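Local coordinates for oxidoreductase, 2OG-Fe oxygenase family protein, putative, expressed (PDB 5XOI) that probably acts as an Fe(II)- and 2-oxoglutarate-dependent dioxygenase of the AlkB family, of which this chain is the oxygenase domain, at residues R30-L35 and L224-R229. Residues are numbered along the deposited sequence; the frame is centred on the assembly and turned at random.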
ATOM      1  N   ARG A  30     -14.669   1.427  -7.093  1.00 17.23           N
ATOM      2  CA  ARG A  30     -15.592   0.698  -7.956  1.00 19.58           C
ATOM      3  C   ARG A  30     -14.897  -0.474  -8.648  1.00 19.21           C
ATOM      4  O   ARG A  30     -15.451  -1.576  -8.709  1.00 23.80           O
ATOM      5  CB  ARG A  30     -16.221   1.657  -8.970  1.00 23.08           C
ATOM      6  CG  ARG A  30     -17.316   2.528  -8.361  1.00 23.21           C
ATOM      7  CD  ARG A  30     -17.970   3.422  -9.416  1.00 29.03           C
ATOM      8  NE  ARG A  30     -19.038   4.247  -8.857  1.00 31.95           N
ATOM      9  CZ  ARG A  30     -19.400   5.427  -9.353  1.00 39.40           C
ATOM     10  NH1 ARG A  30     -18.770   5.925 -10.412  1.00 32.61           N
ATOM     11  NH2 ARG A  30     -20.382   6.117  -8.790  1.00 44.66           N
ATOM     12  N   ARG A  31     -13.669  -0.273  -9.139  1.00 22.57           N
ATOM     13  CA  ARG A  31     -12.946  -1.380  -9.769  1.00 21.36           C
ATOM     14  C   ARG A  31     -12.645  -2.494  -8.771  1.00 21.50           C
ATOM     15  O   ARG A  31     -12.772  -3.679  -9.096  1.00 21.45           O
ATOM     16  CB  ARG A  31     -11.647  -0.886 -10.398  1.00 24.03           C
ATOM     17  CG  ARG A  31     -11.838  -0.052 -11.654  1.00 30.31           C
ATOM     18  CD  ARG A  31     -10.508   0.526 -12.095  1.00 35.00           C
ATOM     19  NE  ARG A  31     -10.628   1.384 -13.269  1.00 40.25           N
ATOM     20  CZ  ARG A  31     -10.369   0.984 -14.507  1.00 40.46           C
ATOM     21  NH1 ARG A  31      -9.983  -0.266 -14.734  1.00 39.02           N
ATOM     22  NH2 ARG A  31     -10.497   1.831 -15.517  1.00 48.19           N
ATOM     23  N   CYS A  32     -12.246  -2.130  -7.551  1.00 18.77           N
ATOM     24  CA  CYS A  32     -11.937  -3.135  -6.539  1.00 16.64           C
ATOM     25  C   CYS A  32     -13.194  -3.829  -6.027  1.00 22.89           C
ATOM     26  O   CYS A  32     -13.147  -5.011  -5.668  1.00 22.72           O
ATOM     27  CB  CYS A  32     -11.172  -2.475  -5.391  1.00 14.75           C
ATOM     28  SG  CYS A  32      -9.474  -2.045  -5.748  1.00 21.05           S
ATOM     29  N   GLN A  33     -14.330  -3.126  -5.996  1.00 20.92           N
ATOM     30  CA  GLN A  33     -15.580  -3.787  -5.626  1.00 21.34           C
ATOM     31  C   GLN A  33     -15.929  -4.890  -6.616  1.00 24.00           C
ATOM     32  O   GLN A  33     -16.338  -5.987  -6.220  1.00 25.41           O
ATOM     33  CB  GLN A  33     -16.716  -2.766  -5.549  1.00 20.44           C
ATOM     34  CG  GLN A  33     -16.668  -1.896  -4.321  1.00 19.18           C
ATOM     35  CD  GLN A  33     -17.675  -0.776  -4.377  1.00 23.93           C
ATOM     36  OE1 GLN A  33     -18.038  -0.306  -5.460  1.00 24.74           O
ATOM     37  NE2 GLN A  33     -18.126  -0.328  -3.215  1.00 22.23           N
ATOM     38  N   LYS A  34     -15.749  -4.623  -7.906  1.00 20.25           N
ATOM     39  CA  LYS A  34     -16.125  -5.587  -8.931  1.00 23.76           C
ATOM     40  C   LYS A  34     -15.106  -6.718  -9.040  1.00 23.52           C
ATOM     41  O   LYS A  34     -15.483  -7.891  -9.097  1.00 27.89           O
ATOM     42  CB  LYS A  34     -16.283  -4.874 -10.274  1.00 27.94           C
ATOM     43  CG  LYS A  34     -16.929  -5.724 -11.344  1.00 32.75           C
ATOM     44  CD  LYS A  34     -17.298  -4.878 -12.546  1.00 34.13           C
ATOM     45  CE  LYS A  34     -17.721  -5.751 -13.710  1.00 37.95           C
ATOM     46  NZ  LYS A  34     -18.955  -6.548 -13.427  1.00 37.69           N
ATOM     47  N   LEU A  35     -13.814  -6.382  -9.090  1.00 25.64           N
ATOM     48  CA  LEU A  35     -12.781  -7.415  -9.076  1.00 25.54           C
ATOM     49  C   LEU A  35     -12.830  -8.232  -7.794  1.00 27.53           C
ATOM     50  O   LEU A  35     -12.534  -9.436  -7.812  1.00 21.73           O
ATOM     51  CB  LEU A  35     -11.402  -6.781  -9.246  1.00 24.85           C
ATOM     52  CG  LEU A  35     -11.106  -6.002 -10.532  1.00 27.06           C
ATOM     53  CD1 LEU A  35      -9.641  -5.669 -10.598  1.00 30.14           C
ATOM     54  CD2 LEU A  35     -11.518  -6.798 -11.765  1.00 32.38           C
ATOM     55  N   LEU A 224      -9.722   0.594   2.543  1.00 12.30           N
ATOM     56  CA  LEU A 224      -9.140  -0.146   1.432  1.00 12.53           C
ATOM     57  C   LEU A 224      -7.725   0.360   1.181  1.00 12.05           C
ATOM     58  O   LEU A 224      -7.509   1.563   1.020  1.00 15.85           O
ATOM     59  CB  LEU A 224      -9.988   0.006   0.166  1.00 16.96           C
ATOM     60  CG  LEU A 224      -9.626  -0.811  -1.083  1.00 18.58           C
ATOM     61  CD1 LEU A 224      -9.807  -2.303  -0.839  1.00 19.31           C
ATOM     62  CD2 LEU A 224     -10.459  -0.363  -2.270  1.00 22.92           C
ATOM     63  N   ASN A 225      -6.773  -0.562   1.130  1.00 13.39           N
ATOM     64  CA  ASN A 225      -5.385  -0.248   0.824  1.00 16.02           C
ATOM     65  C   ASN A 225      -4.981  -0.983  -0.445  1.00 14.93           C
ATOM     66  O   ASN A 225      -5.378  -2.131  -0.658  1.00 13.45           O
ATOM     67  CB  ASN A 225      -4.463  -0.649   1.990  1.00 15.53           C
ATOM     68  CG  ASN A 225      -3.004  -0.757   1.575  1.00 13.69           C
ATOM     69  OD1 ASN A 225      -2.482  -1.853   1.379  1.00 13.59           O
ATOM     70  ND2 ASN A 225      -2.338   0.380   1.454  1.00 14.22           N
ATOM     71  N   LEU A 226      -4.211  -0.310  -1.296  1.00 13.26           N
ATOM     72  CA  LEU A 226      -3.580  -0.939  -2.449  1.00 13.76           C
ATOM     73  C   LEU A 226      -2.083  -0.729  -2.309  1.00 15.02           C
ATOM     74  O   LEU A 226      -1.618   0.414  -2.276  1.00 14.37           O
ATOM     75  CB  LEU A 226      -4.105  -0.347  -3.768  1.00 14.51           C
ATOM     76  CG  LEU A 226      -5.576  -0.672  -4.093  1.00 19.77           C
ATOM     77  CD1 LEU A 226      -6.537   0.235  -3.317  1.00 18.70           C
ATOM     78  CD2 LEU A 226      -5.832  -0.550  -5.600  1.00 21.93           C
ATOM     79  N   THR A 227      -1.329  -1.821  -2.240  1.00 12.50           N
ATOM     80  CA  THR A 227       0.110  -1.743  -2.029  1.00 12.18           C
ATOM     81  C   THR A 227       0.807  -2.297  -3.262  1.00 12.46           C
ATOM     82  O   THR A 227       0.655  -3.484  -3.572  1.00 17.81           O
ATOM     83  CB  THR A 227       0.494  -2.512  -0.763  1.00 15.28           C
ATOM     84  OG1 THR A 227       0.036  -1.767   0.376  1.00 16.70           O
ATOM     85  CG2 THR A 227       2.002  -2.679  -0.676  1.00 16.73           C
ATOM     86  N   PHE A 228       1.559  -1.438  -3.966  1.00 14.02           N
ATOM     87  CA  PHE A 228       2.195  -1.784  -5.239  1.00 14.56           C
ATOM     88  C   PHE A 228       3.681  -2.059  -5.031  1.00 15.99           C
ATOM     89  O   PHE A 228       4.369  -1.280  -4.366  1.00 16.14           O
ATOM     90  CB  PHE A 228       2.035  -0.654  -6.262  1.00 16.05           C
ATOM     91  CG  PHE A 228       0.600  -0.330  -6.618  1.00 15.39           C
ATOM     92  CD1 PHE A 228      -0.144   0.538  -5.837  1.00 16.36           C
ATOM     93  CD2 PHE A 228       0.006  -0.897  -7.742  1.00 18.13           C
ATOM     94  CE1 PHE A 228      -1.458   0.840  -6.165  1.00 12.78           C
ATOM     95  CE2 PHE A 228      -1.317  -0.601  -8.077  1.00 19.01           C
ATOM     96  CZ  PHE A 228      -2.048   0.264  -7.286  1.00 15.37           C
ATOM     97  N   ARG A 229       4.184  -3.150  -5.626  1.00 13.43           N
ATOM     98  CA  ARG A 229       5.606  -3.469  -5.570  1.00 13.70           C
ATOM     99  C   ARG A 229       6.073  -4.024  -6.909  1.00 16.00           C
ATOM    100  O   ARG A 229       5.276  -4.417  -7.765  1.00 15.04           O
ATOM    101  CB  ARG A 229       5.914  -4.482  -4.451  1.00 18.97           C
TER
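C32 on the helical segment 30-35 and L224 on the strand segment 224-229 are the residues whose CA atoms come nearest, at 9.0 Å, and no hydrogen bond joins the two segments. One cysteine does all the touching from the helix side. Its CA–CB bond points at the strand, and with SG anti to the carbonyl carbon (chi1 -73°) the sulfur reaches across to two leucine branches. C32 CB lies 3.8 Å from CD2 of L224, and C32 SG is 4.0 Å from L224 CD2. Farther along the strand, C32 SG meets CD2 of L226 at 3.9 Å. The contact is small, about 108 Å² summed over both sides, but apolar and wholly buried.

L224 and L226 share one face of the strand; N225 and T227, between and beyond them, use the other. There OG1 of T227 donates to OD1 of N225 at 2.7 Å, in the carbonyl plane and on a lone pair, and ND2 of N128, a residue that binds 2-oxoglutarate, hydrogen-bonds to the same OD1. R229, which also binds 2-oxoglutarate, ends the segment, its side chain not modelled beyond CB.

Strand 223-229 runs between strands 155-161 and 124-131 of the large antiparallel sheet of the double-stranded beta-helix fold. V127 of strand 124-131 touches both C32 and L224, while F89 of helix 87-106 touches both L226 and R31, so helices 22-37 and 87-106 meet over this face of the sheet.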